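Local coordinates for TarM (Staphylococcus aureus subsp. aureus 21178, PDB 4X7R), which belongs to the glycosyltransferases of the GT-B fold, with two Rossmann-like domains and a large antiparallel beta-sheet extension, at residues G467-A470 with R471-I474; K452-Q455 with L456-D460. The protein carries 1 engineered substitution. One frame throughout, in Å; residues are numbered along the deposited sequence.

Interaction 1 (G467-A470 with R471-I474)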
loop_
_atom_site.group_PDB
_atom_site.type_symbol
_atom_site.label_atom_id
_atom_site.label_comp_id
_atom_site.label_asym_id
_atom_site.label_seq_id
_atom_site.Cartn_x
_atom_site.Cartn_y
_atom_site.Cartn_z
ATOM N N GLY A 467 -13.990 26.243 2.827
ATOM C CA GLY A 467 -14.363 24.939 2.289
ATOM C C GLY A 467 -14.963 25.006 0.900
ATOM O O GLY A 467 -14.584 24.230 0.018
ATOM N N SER A 468 -15.882 25.967 0.693
ATOM C CA SER A 468 -16.560 26.209 -0.588
ATOM C C SER A 468 -15.533 26.571 -1.685
ATOM O O SER A 468 -15.568 25.985 -2.762
ATOM C CB SER A 468 -17.623 27.303 -0.433
ATOM O OG SER A 468 -18.918 26.781 -0.159
ATOM N N LYS A 469 -14.597 27.499 -1.383
ATOM C CA LYS A 469 -13.525 27.913 -2.291
ATOM C C LYS A 469 -12.556 26.735 -2.548
ATOM O O LYS A 469 -12.046 26.598 -3.662
ATOM C CB LYS A 469 -12.761 29.114 -1.706
ATOM C CG LYS A 469 -13.491 30.452 -1.808
ATOM C CD LYS A 469 -13.119 31.181 -3.101
ATOM C CE LYS A 469 -14.224 32.081 -3.604
ATOM N NZ LYS A 469 -14.048 32.425 -5.043
ATOM N N ALA A 470 -12.329 25.874 -1.518
ATOM C CA ALA A 470 -11.449 24.697 -1.594
ATOM C C ALA A 470 -11.889 23.702 -2.659
ATOM O O ALA A 470 -11.062 23.319 -3.490
ATOM C CB ALA A 470 -11.325 24.021 -0.235
ATOM N N ARG A 471 -13.191 23.326 -2.671
ATOM C CA ARG A 471 -13.773 22.376 -3.653
ATOM C C ARG A 471 -13.681 22.975 -5.062
ATOM O O ARG A 471 -13.243 22.298 -5.991
ATOM C CB ARG A 471 -15.219 21.986 -3.268
ATOM C CG ARG A 471 -16.130 21.636 -4.447
ATOM C CD ARG A 471 -17.520 21.184 -4.037
ATOM N NE ARG A 471 -17.472 19.769 -3.711
ATOM C CZ ARG A 471 -17.867 18.792 -4.514
ATOM N NH1 ARG A 471 -18.463 19.069 -5.669
ATOM N NH2 ARG A 471 -17.708 17.528 -4.153
ATOM N N GLU A 472 -14.039 24.264 -5.184
ATOM C CA GLU A 472 -13.972 25.062 -6.398
ATOM C C GLU A 472 -12.553 25.049 -6.985
ATOM O O GLU A 472 -12.404 24.889 -8.196
ATOM C CB GLU A 472 -14.343 26.499 -6.051
ATOM C CG GLU A 472 -15.475 27.077 -6.864
ATOM C CD GLU A 472 -15.958 28.417 -6.339
ATOM O OE1 GLU A 472 -15.159 29.384 -6.314
ATOM O OE2 GLU A 472 -17.144 28.496 -5.948
ATOM N N ASN A 473 -11.512 25.212 -6.123
ATOM C CA ASN A 473 -10.108 25.214 -6.537
ATOM C C ASN A 473 -9.668 23.857 -7.043
ATOM O O ASN A 473 -8.917 23.798 -8.010
ATOM C CB ASN A 473 -9.178 25.689 -5.408
ATOM C CG ASN A 473 -7.817 26.135 -5.920
ATOM O OD1 ASN A 473 -7.696 26.870 -6.904
ATOM N ND2 ASN A 473 -6.760 25.716 -5.272
ATOM N N ILE A 474 -10.150 22.761 -6.419
ATOM C CA ILE A 474 -9.800 21.393 -6.852
ATOM C C ILE A 474 -10.424 21.088 -8.210
ATOM O O ILE A 474 -9.741 20.591 -9.111
ATOM C CB ILE A 474 -10.099 20.288 -5.778
ATOM C CG1 ILE A 474 -9.381 20.568 -4.420
ATOM C CG2 ILE A 474 -9.792 18.875 -6.300
ATOM C CD1 ILE A 474 -7.849 20.851 -4.465
#
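Lys469 and Glu472 meet on the outer face of helix 460-477, in the C-terminal part of a GT-B glycosyltransferase, as an i to i+3 salt bridge. Lys469 NZ lies 3.5 Å from Glu472 OE1, a weak ion pair on an exposed surface. The lysine bends at chi2 (-91°), which swings its amine along the helix toward the next turn, while the glutamate chain runs out extended beyond CG. Beneath them run the usual i to i+4 backbone bonds: Asn473 N binds Lys469 O at 2.9 Å, Ile474 N binds Ala470 O at 3.1 Å and Arg471 N binds Gly467 O at 3.2 Å, while the bond from Glu472 N to Ser468 O is weak at 3.3 Å. On the buried side, Ile474 lays its CG1 3.4 Å from Ala470 O, the same oxygen that its own backbone N uses. Arg471 and Asn473 send their polar ends to partners beyond this turn. Arg471 gives NE to Ile414 O and NH2 to His309 O, and Asn473 OD1 takes a hydrogen bond from Lys477 NZ. Ala470 and Ile474 pack on Met413, and Ile474 also touches Ile410 and Ile414, which seats this face of the helix against helix 407-414.

Interaction 2 (K452-Q455 with L456-D460)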
loop_
_atom_site.group_PDB
_atom_site.type_symbol
_atom_site.label_atom_id
_atom_site.label_comp_id
_atom_site.label_asym_id
_atom_site.label_seq_id
_atom_site.Cartn_x
_atom_site.Cartn_y
_atom_site.Cartn_z
ATOM N N LYS A 452 -4.372 29.013 13.953
ATOM C CA LYS A 452 -5.222 28.950 12.758
ATOM C C LYS A 452 -6.366 27.963 12.896
ATOM O O LYS A 452 -7.459 28.236 12.396
ATOM C CB LYS A 452 -4.406 28.737 11.468
ATOM C CG LYS A 452 -3.402 29.868 11.192
ATOM C CD LYS A 452 -4.020 31.204 10.796
ATOM C CE LYS A 452 -3.023 32.341 10.870
ATOM N NZ LYS A 452 -1.970 32.245 9.825
ATOM N N ILE A 453 -6.138 26.846 13.611
ATOM C CA ILE A 453 -7.163 25.842 13.897
ATOM C C ILE A 453 -8.230 26.510 14.778
ATOM O O ILE A 453 -9.418 26.408 14.462
ATOM C CB ILE A 453 -6.548 24.561 14.533
ATOM C CG1 ILE A 453 -5.822 23.717 13.458
ATOM C CG2 ILE A 453 -7.611 23.720 15.282
ATOM C CD1 ILE A 453 -4.723 22.801 13.994
ATOM N N LEU A 454 -7.787 27.254 15.829
ATOM C CA LEU A 454 -8.657 27.965 16.765
ATOM C C LEU A 454 -9.524 29.015 16.076
ATOM O O LEU A 454 -10.727 29.033 16.314
ATOM C CB LEU A 454 -7.859 28.564 17.929
ATOM C CG LEU A 454 -7.408 27.575 18.997
ATOM C CD1 LEU A 454 -6.207 28.100 19.746
ATOM C CD2 LEU A 454 -8.537 27.233 19.947
ATOM N N GLN A 455 -8.935 29.848 15.189
ATOM C CA GLN A 455 -9.665 30.848 14.396
ATOM C C GLN A 455 -10.749 30.130 13.574
ATOM O O GLN A 455 -11.917 30.498 13.640
ATOM C CB GLN A 455 -8.721 31.590 13.420
ATOM C CG GLN A 455 -7.743 32.578 14.047
ATOM C CD GLN A 455 -6.762 33.139 13.034
ATOM O OE1 GLN A 455 -7.111 33.473 11.890
ATOM N NE2 GLN A 455 -5.507 33.282 13.442
ATOM N N LEU A 456 -10.358 29.067 12.859
ATOM C CA LEU A 456 -11.232 28.285 11.992
ATOM C C LEU A 456 -12.362 27.519 12.713
ATOM O O LEU A 456 -13.513 27.643 12.281
ATOM C CB LEU A 456 -10.395 27.403 11.049
ATOM C CG LEU A 456 -10.730 27.381 9.542
ATOM C CD1 LEU A 456 -11.083 28.742 8.999
ATOM C CD2 LEU A 456 -9.569 26.814 8.735
ATOM N N VAL A 457 -12.062 26.777 13.820
ATOM C CA VAL A 457 -13.086 26.031 14.590
ATOM C C VAL A 457 -14.130 26.938 15.238
ATOM O O VAL A 457 -15.248 26.482 15.484
ATOM C CB VAL A 457 -12.564 25.007 15.643
ATOM C CG1 VAL A 457 -11.963 23.773 15.007
ATOM C CG2 VAL A 457 -11.626 25.638 16.669
ATOM N N ASN A 458 -13.746 28.188 15.565
ATOM C CA ASN A 458 -14.596 29.176 16.241
ATOM C C ASN A 458 -15.228 30.223 15.312
ATOM O O ASN A 458 -15.763 31.222 15.790
ATOM C CB ASN A 458 -13.825 29.840 17.382
ATOM C CG ASN A 458 -13.606 28.920 18.551
ATOM O OD1 ASN A 458 -14.516 28.640 19.333
ATOM N ND2 ASN A 458 -12.394 28.422 18.692
ATOM N N ASN A 459 -15.195 29.982 13.993
ATOM C CA ASN A 459 -15.779 30.880 12.996
ATOM C C ASN A 459 -16.482 30.037 11.923
ATOM O O ASN A 459 -15.830 29.511 11.012
ATOM C CB ASN A 459 -14.707 31.804 12.410
ATOM C CG ASN A 459 -15.234 33.003 11.677
ATOM O OD1 ASN A 459 -16.219 32.935 10.939
ATOM N ND2 ASN A 459 -14.542 34.119 11.812
ATOM N N ASP A 460 -17.811 29.871 12.076
ATOM C CA ASP A 460 -18.671 29.067 11.202
ATOM C C ASP A 460 -18.697 29.559 9.756
ATOM O O ASP A 460 -18.554 28.742 8.845
ATOM C CB ASP A 460 -20.093 28.946 11.777
ATOM C CG ASP A 460 -20.150 28.380 13.185
ATOM O OD1 ASP A 460 -19.938 27.157 13.343
ATOM O OD2 ASP A 460 -20.417 29.160 14.129
#
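At the C-terminal end of helix 446-457, Asn458 turns its side chain back on Leu454 O, and the short turn that follows leads straight into the N-cap of helix 460-477. Both helices belong to the C-terminal Rossmann-like domain of the GT-B fold. The packed part is the apolar face. Val457 N makes a short, straight bond of 2.7 Å to Ile453 O, with an N-H...O angle of 169°. Val457 CG2, held between its backbone N and carbonyl carbon (chi1 -72° for CG1), sits 3.2 Å from that same oxygen. The side chains themselves touch more lightly, Ile453 CG2 lying 4.4 Å from Val457 CG1. Both residues rest on Leu395 of strand 395-398, joined there by Leu456, and Ile453 also reaches Val339 and Val343 of helix 333-346.

The opposite character appears at Gln455, exposed, its chain extended beyond CG and touching Tyr439 of strand 438-441, and at Asn459, whose CB comes 3.3 Å from Gln455 O without a hydrogen bond between Gln455 O and Asn459 N. The backbone bond from Asn459 N to Leu456 O is weak, and Asn458 is the first residue to leave helical phi and psi, so the regular helix stops here. Asn459 then uses OD1 to cap Leu462 N. Although Asn458 is also exposed, its amide is held from several sides: OD1 accepts from Lys319 NZ, and ND2 gives a second hydrogen bond to Asp347 OD2, which should fix the amide's rotation. Two donors of this one residue grip Leu454 O from opposite faces of its carbonyl plane, the backbone N at 3.2 Å and ND2 at 3.0 Å, with the oxygen only 9° out of the amide plane of Asn458.

How the interactions relate
Interaction 2 closes one helix and starts the next; interaction 1 lies further along that next helix, 460-477. Their centres are 18 Å apart and their nearest atoms about 7 Å, so they do not touch; the two helices follow each other in the chain. Each has a buried face against different parts of the fold: interaction 1 packs on helix 407-414, whereas interaction 2 packs on strand 395-398 and helix 333-346. Interaction 1 is the one that can be placed relative to the ligands, since the side chain of Ile474 is about 12 Å from both the bound UDP and the bound 3YW. That is too far for direct contact.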